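CaaX farnesyltransferase alpha subunit Ram2 (Aspergillus fumigatus, PDB 4L9P) is the alpha subunit of protein farnesyltransferase and, with the beta subunit Ram1, probably attaches isoprenoid groups to CaaX proteins. Local coordinates at residues Glu257-Trp262 against Ser303-Glu308; Tyr264-Leu269 against Ile307-Asp312. The protein carries 1 engineered substitution. All blocks are in the same frame, centred on the assembly; numbering follows the deposited sequence.

How the contacts relate
Both contacts join helix 259-272 to helix 304-317 in the all-helical alpha subunit, and their centres lie about 8 Å apart. Contact 1 sits at the N-terminal ends of the two helices, is the more deeply buried and covers 420 Å² against 274 Å² for contact 2. Its polar bonds run through a histidine, a carboxylate and helix-start atoms, close to the Ram1 chain. One to two turns on, contact 2 uses long side chains, an indole and a salt bridge to span segments 264-269 and 307-312, whose axes approach to 12.9 Å. Trp262 of contact 1 touches Trp309 of contact 2, CE3 to CE3 at 3.5 Å, which makes the packing continuous.

Contact 1: residues Glu257-Trp262 against Ser303-Glu308; sequences ENRSPW and SSHAIE. With EDO (1,2-ethanediol), chain H.
His305 projects from the first turn of helix 304-317 between Arg259 and Trp262, at the paired N-terminal ends of two helices in the alpha-helical fold of the prenyltransferase alpha subunit. Asn258 caps one helix, OD1 accepting from Ser260 N and from Asn361 of the Ram1 chain; Ser303 caps the other, its OG held weakly by Ala306 N and hydrogen-bonded to Pro256 O. Glu257, just before the first cap, comes close to the second, its CA 4.8 Å from Ser303 CA.

NE2 of His305 donates to Glu257 O at 2.8 Å; the oxygen lies in the ring plane, whereas the donor stands above the carbonyl plane and the bond is bent (140°). Arg259 CA packs over one ring face as a CH-pi contact. In the conformer described, one of two, the Arg259 guanidinium turns across the ring at nearly a right angle, planes 85° apart, with CE1 of His305 over its centre, 3.4 Å from CZ. CB of His305 makes a second CH-pi contact, 3.3 Å from the centroid of the five-membered ring of Trp262. Further along the indole, CH2 meets Ala306 CB, while NE1 donates to Pro256 O.

The Glu257 chain bends at chi2 (54°), and both carboxylate oxygens are used: OE1 accepts from Ser304 N at 2.8 Å on its syn lone pair, and OE2 from Ser304 OG on the syn side. One carboxylate thus holds backbone and hydroxyl of Ser304, where helix-end polarity would probably favour negative charge. Asp84 of the Ram1 chain binds Glu257 N, beside the subunit interface. In the same Arg259 conformer a water links NH2 to Ser304 OG, and a 1,2-ethanediol, probably from the crystallisation liquor, gives its O2 hydroxyl to Glu257 OE2 at 2.7 Å.

Contact 2: residues Tyr264-Leu269 against Ile307-Asp312; sequences YARGVL and IEWLAD
Arg266 and Asp312 supply the ionic part of this contact between two helices of the all-helical prenyltransferase alpha subunit, whose segment axes run 28° from parallel. The guanidinium reaches Asp312 end-on, NH1 and NH2 both donating to OD2, at 2.9 and 3.0 Å. OD2 lies in the guanidinium plane and takes NH1 on its anti lone pair, while the carboxylate stands almost perpendicular, planes 87° apart. Asp312 OD1 pairs with Arg349 of helix 343-362, so the carboxylate links three helices.

Apolar contacts are carried by Trp309. The indole and the extended Arg266 chain pass in opposite senses, Arg266 CG approaching CZ3 of Trp309 at 3.4 Å. Leu269 CD1 comes to the ring edge, 3.5 Å from CZ2, and Ala265 CB lies near CH2. The indole also stacks on Trp279, and its NE1 is hydrogen-bonded to Leu276 O.

Glu308 OE1 adds negative charge 4.3 Å from Arg266 NH2, too far off the guanidinium plane for an N-H to point at it, so the pairing is of charge alone. The arginine would probably help keep Asp312 and Glu308 ionised, and the salt bridge would favour this placement of the guanidinium, while the aliphatic stem of Arg266 packs against the indole.

Contact 1: residues Glu257-Trp262 against Ser303-Glu308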
loop_
_atom_site.group_PDB
_atom_site.type_symbol
_atom_site.label_atom_id
_atom_site.label_comp_id
_atom_site.label_asym_id
_atom_site.label_seq_id
_atom_site.Cartn_x
_atom_site.Cartn_y
_atom_site.Cartn_z
ATOM N N GLU A 257 11.432 -18.233 -15.982
ATOM C CA GLU A 257 10.364 -18.137 -14.973
ATOM C C GLU A 257 10.287 -16.735 -14.340
ATOM O O GLU A 257 9.447 -16.501 -13.482
ATOM C CB GLU A 257 10.570 -19.225 -13.914
ATOM C CG GLU A 257 9.412 -19.465 -12.929
ATOM C CD GLU A 257 8.074 -19.744 -13.576
ATOM O OE1 GLU A 257 8.051 -20.018 -14.781
ATOM O OE2 GLU A 257 7.033 -19.726 -12.860
ATOM N N ASN A 258 11.114 -15.789 -14.791
ATOM C CA ASN A 258 11.097 -14.426 -14.227
ATOM C C ASN A 258 9.891 -13.659 -14.775
ATOM O O ASN A 258 9.835 -13.357 -15.970
ATOM C CB ASN A 258 12.375 -13.792 -14.703
ATOM C CG ASN A 258 12.509 -12.316 -14.400
ATOM O OD1 ASN A 258 11.791 -11.738 -13.579
ATOM N ND2 ASN A 258 13.508 -11.702 -15.061
ATOM N N ARG A 259 8.932 -13.306 -13.922
ATOM C CA ARG A 259 7.712 -12.648 -14.390
ATOM C C ARG A 259 7.974 -11.299 -15.053
ATOM O O ARG A 259 7.276 -10.919 -15.977
ATOM C CB ARG A 259 6.751 -12.463 -13.213
ATOM C CG ARG A 259 5.475 -11.702 -13.543
ATOM C CD ARG A 259 4.614 -11.674 -12.296
ATOM N NE ARG A 259 4.365 -13.042 -11.778
ATOM C CZ ARG A 259 3.462 -13.902 -12.238
ATOM N NH1 ARG A 259 2.603 -13.546 -13.215
ATOM N NH2 ARG A 259 3.361 -15.100 -11.649
ATOM N N SER A 260 8.957 -10.552 -14.537
ATOM C CA SER A 260 9.069 -9.121 -14.907
ATOM C C SER A 260 9.129 -8.828 -16.414
ATOM O O SER A 260 8.381 -7.991 -16.872
ATOM C CB SER A 260 10.260 -8.459 -14.185
ATOM O OG SER A 260 10.039 -8.469 -12.765
ATOM N N PRO A 261 10.014 -9.513 -17.181
ATOM C CA PRO A 261 10.065 -9.207 -18.629
ATOM C C PRO A 261 8.802 -9.663 -19.364
ATOM O O PRO A 261 8.484 -9.056 -20.368
ATOM C CB PRO A 261 11.277 -10.013 -19.146
ATOM C CG PRO A 261 11.464 -11.145 -18.113
ATOM C CD PRO A 261 11.135 -10.403 -16.784
ATOM N N TRP A 262 8.121 -10.705 -18.887
ATOM C CA TRP A 262 6.861 -11.112 -19.524
ATOM C C TRP A 262 5.823 -10.016 -19.321
ATOM O O TRP A 262 5.072 -9.666 -20.250
ATOM C CB TRP A 262 6.342 -12.429 -18.944
ATOM C CG TRP A 262 7.176 -13.626 -19.318
ATOM C CD1 TRP A 262 8.125 -14.220 -18.548
ATOM C CD2 TRP A 262 7.046 -14.431 -20.494
ATOM N NE1 TRP A 262 8.631 -15.353 -19.185
ATOM C CE2 TRP A 262 7.994 -15.487 -20.391
ATOM C CE3 TRP A 262 6.232 -14.356 -21.649
ATOM C CZ2 TRP A 262 8.124 -16.492 -21.390
ATOM C CZ3 TRP A 262 6.400 -15.336 -22.670
ATOM C CH2 TRP A 262 7.312 -16.399 -22.502
ATOM N N SER A 303 8.528 -22.313 -18.372
ATOM C CA SER A 303 7.973 -21.025 -17.904
ATOM C C SER A 303 6.469 -21.065 -17.717
ATOM O O SER A 303 5.730 -21.313 -18.701
ATOM C CB SER A 303 8.314 -19.917 -18.922
ATOM O OG SER A 303 7.775 -18.662 -18.466
ATOM N N SER A 304 5.987 -20.812 -16.483
ATOM C CA SER A 304 4.542 -20.703 -16.271
ATOM C C SER A 304 3.962 -19.490 -17.016
ATOM O O SER A 304 2.786 -19.476 -17.439
ATOM C CB SER A 304 4.221 -20.645 -14.781
ATOM O OG SER A 304 4.781 -19.470 -14.202
ATOM N N HIS A 305 4.792 -18.446 -17.172
ATOM C CA HIS A 305 4.350 -17.273 -17.906
ATOM C C HIS A 305 4.043 -17.563 -19.356
ATOM O O HIS A 305 3.151 -16.945 -19.954
ATOM C CB HIS A 305 5.440 -16.154 -17.794
ATOM C CG HIS A 305 5.880 -16.000 -16.375
ATOM N ND1 HIS A 305 4.988 -15.631 -15.389
ATOM C CD2 HIS A 305 7.050 -16.282 -15.754
ATOM C CE1 HIS A 305 5.605 -15.669 -14.228
ATOM N NE2 HIS A 305 6.853 -16.057 -14.412
ATOM N N ALA A 306 4.801 -18.499 -19.939
ATOM C CA ALA A 306 4.548 -18.934 -21.318
ATOM C C ALA A 306 3.202 -19.624 -21.414
ATOM O O ALA A 306 2.478 -19.394 -22.364
ATOM C CB ALA A 306 5.659 -19.811 -21.774
ATOM N N ILE A 307 2.852 -20.416 -20.403
ATOM C CA ILE A 307 1.548 -21.096 -20.424
ATOM C C ILE A 307 0.433 -20.054 -20.306
ATOM O O ILE A 307 -0.591 -20.130 -21.044
ATOM C CB ILE A 307 1.416 -22.118 -19.258
ATOM C CG1 ILE A 307 2.524 -23.171 -19.319
ATOM C CG2 ILE A 307 0.035 -22.784 -19.227
ATOM C CD1 ILE A 307 2.476 -24.108 -18.134
ATOM N N GLU A 308 0.585 -19.054 -19.409
ATOM C CA GLU A 308 -0.471 -18.042 -19.285
ATOM C C GLU A 308 -0.589 -17.208 -20.556
ATOM O O GLU A 308 -1.693 -16.836 -20.986
ATOM C CB GLU A 308 -0.123 -17.140 -18.134
ATOM C CG GLU A 308 -1.231 -16.112 -17.873
ATOM C CD GLU A 308 -0.795 -15.198 -16.759
ATOM O OE1 GLU A 308 0.446 -15.184 -16.471
ATOM O OE2 GLU A 308 -1.648 -14.493 -16.170
HETATM C C1 EDO H . 4.914 -20.077 -9.941
HETATM O O1 EDO H . 4.327 -21.360 -9.692
HETATM C C2 EDO H . 6.405 -20.210 -9.630
HETATM O O2 EDO H . 7.077 -21.106 -10.548
HETATM O O HOH W 1 2.649 -17.829 -13.146
#

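Contact 2: residues Tyr264-Leu269 against Ile307-Asp312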
loop_
_atom_site.group_PDB
_atom_site.type_symbol
_atom_site.label_atom_id
_atom_site.label_comp_id
_atom_site.label_asym_id
_atom_site.label_seq_id
_atom_site.Cartn_x
_atom_site.Cartn_y
_atom_site.Cartn_z
ATOM N N TYR A 264 6.474 -6.858 -18.728
ATOM C CA TYR A 264 6.918 -5.690 -19.505
ATOM C C TYR A 264 6.484 -5.878 -20.970
ATOM O O TYR A 264 5.907 -4.960 -21.588
ATOM C CB TYR A 264 8.433 -5.577 -19.379
ATOM C CG TYR A 264 9.009 -4.421 -20.125
ATOM C CD1 TYR A 264 8.927 -3.128 -19.571
ATOM C CD2 TYR A 264 9.609 -4.582 -21.377
ATOM C CE1 TYR A 264 9.439 -2.047 -20.261
ATOM C CE2 TYR A 264 10.140 -3.487 -22.101
ATOM C CZ TYR A 264 10.042 -2.228 -21.529
ATOM O OH TYR A 264 10.529 -1.113 -22.194
ATOM N N ALA A 265 6.686 -7.063 -21.531
ATOM C CA ALA A 265 6.288 -7.292 -22.930
ATOM C C ALA A 265 4.790 -7.158 -23.147
ATOM O O ALA A 265 4.353 -6.591 -24.156
ATOM C CB ALA A 265 6.761 -8.685 -23.429
ATOM N N ARG A 266 3.994 -7.660 -22.205
ATOM C CA ARG A 266 2.544 -7.404 -22.298
ATOM C C ARG A 266 2.279 -5.901 -22.336
ATOM O O ARG A 266 1.426 -5.444 -23.096
ATOM C CB ARG A 266 1.785 -8.038 -21.144
ATOM C CG ARG A 266 1.765 -9.545 -21.211
ATOM C CD ARG A 266 1.182 -10.144 -19.988
ATOM N NE ARG A 266 0.939 -11.596 -20.052
ATOM C CZ ARG A 266 -0.210 -12.174 -20.429
ATOM N NH1 ARG A 266 -1.235 -11.457 -20.854
ATOM N NH2 ARG A 266 -0.309 -13.500 -20.376
ATOM N N GLY A 267 2.963 -5.145 -21.496
ATOM C CA GLY A 267 2.756 -3.709 -21.500
ATOM C C GLY A 267 3.191 -3.080 -22.805
ATOM O O GLY A 267 2.524 -2.155 -23.319
ATOM N N VAL A 268 4.297 -3.537 -23.373
ATOM C CA VAL A 268 4.722 -2.985 -24.673
ATOM C C VAL A 268 3.716 -3.276 -25.768
ATOM O O VAL A 268 3.376 -2.380 -26.560
ATOM C CB VAL A 268 6.078 -3.565 -25.075
ATOM C CG1 VAL A 268 6.467 -3.106 -26.515
ATOM C CG2 VAL A 268 7.154 -3.146 -24.040
ATOM N N LEU A 269 3.213 -4.520 -25.798
ATOM C CA LEU A 269 2.217 -4.878 -26.847
ATOM C C LEU A 269 0.942 -4.059 -26.669
ATOM O O LEU A 269 0.371 -3.580 -27.641
ATOM C CB LEU A 269 1.942 -6.384 -26.875
ATOM C CG LEU A 269 3.170 -7.207 -27.297
ATOM C CD1 LEU A 269 2.975 -8.703 -26.963
ATOM C CD2 LEU A 269 3.415 -7.072 -28.793
ATOM N N ILE A 307 2.852 -20.416 -20.403
ATOM C CA ILE A 307 1.548 -21.096 -20.424
ATOM C C ILE A 307 0.433 -20.054 -20.306
ATOM O O ILE A 307 -0.591 -20.130 -21.044
ATOM C CB ILE A 307 1.416 -22.118 -19.258
ATOM C CG1 ILE A 307 2.524 -23.171 -19.319
ATOM C CG2 ILE A 307 0.035 -22.784 -19.227
ATOM C CD1 ILE A 307 2.476 -24.108 -18.134
ATOM N N GLU A 308 0.585 -19.054 -19.409
ATOM C CA GLU A 308 -0.471 -18.042 -19.285
ATOM C C GLU A 308 -0.589 -17.208 -20.556
ATOM O O GLU A 308 -1.693 -16.836 -20.986
ATOM C CB GLU A 308 -0.123 -17.140 -18.134
ATOM C CG GLU A 308 -1.231 -16.112 -17.873
ATOM C CD GLU A 308 -0.795 -15.198 -16.759
ATOM O OE1 GLU A 308 0.446 -15.184 -16.471
ATOM O OE2 GLU A 308 -1.648 -14.493 -16.170
ATOM N N TRP A 309 0.553 -16.941 -21.189
ATOM C CA TRP A 309 0.544 -16.207 -22.454
ATOM C C TRP A 309 -0.259 -16.969 -23.503
ATOM O O TRP A 309 -1.121 -16.389 -24.202
ATOM C CB TRP A 309 1.981 -16.028 -22.942
ATOM C CG TRP A 309 2.127 -15.015 -24.017
ATOM C CD1 TRP A 309 1.756 -15.134 -25.322
ATOM C CD2 TRP A 309 2.686 -13.710 -23.866
ATOM N NE1 TRP A 309 2.071 -13.971 -26.003
ATOM C CE2 TRP A 309 2.629 -13.078 -25.120
ATOM C CE3 TRP A 309 3.238 -13.013 -22.767
ATOM C CZ2 TRP A 309 3.109 -11.780 -25.320
ATOM C CZ3 TRP A 309 3.724 -11.720 -22.961
ATOM C CH2 TRP A 309 3.656 -11.119 -24.225
ATOM N N LEU A 310 0.021 -18.273 -23.609
ATOM C CA LEU A 310 -0.733 -19.117 -24.557
ATOM C C LEU A 310 -2.236 -19.160 -24.230
ATOM O O LEU A 310 -3.060 -19.143 -25.144
ATOM C CB LEU A 310 -0.134 -20.533 -24.618
ATOM C CG LEU A 310 1.248 -20.512 -25.271
ATOM C CD1 LEU A 310 1.987 -21.840 -25.110
ATOM C CD2 LEU A 310 1.242 -20.023 -26.741
ATOM N N ALA A 311 -2.604 -19.206 -22.950
ATOM C CA ALA A 311 -4.007 -19.259 -22.611
ATOM C C ALA A 311 -4.671 -18.014 -23.162
ATOM O O ALA A 311 -5.770 -18.075 -23.686
ATOM C CB ALA A 311 -4.167 -19.306 -21.120
ATOM N N ASP A 312 -4.018 -16.855 -22.983
ATOM C CA ASP A 312 -4.606 -15.610 -23.480
ATOM C C ASP A 312 -4.661 -15.533 -25.003
ATOM O O ASP A 312 -5.670 -15.044 -25.560
ATOM C CB ASP A 312 -3.877 -14.381 -22.921
ATOM C CG ASP A 312 -4.109 -14.198 -21.437
ATOM O OD1 ASP A 312 -5.112 -14.717 -20.881
ATOM O OD2 ASP A 312 -3.301 -13.500 -20.805
#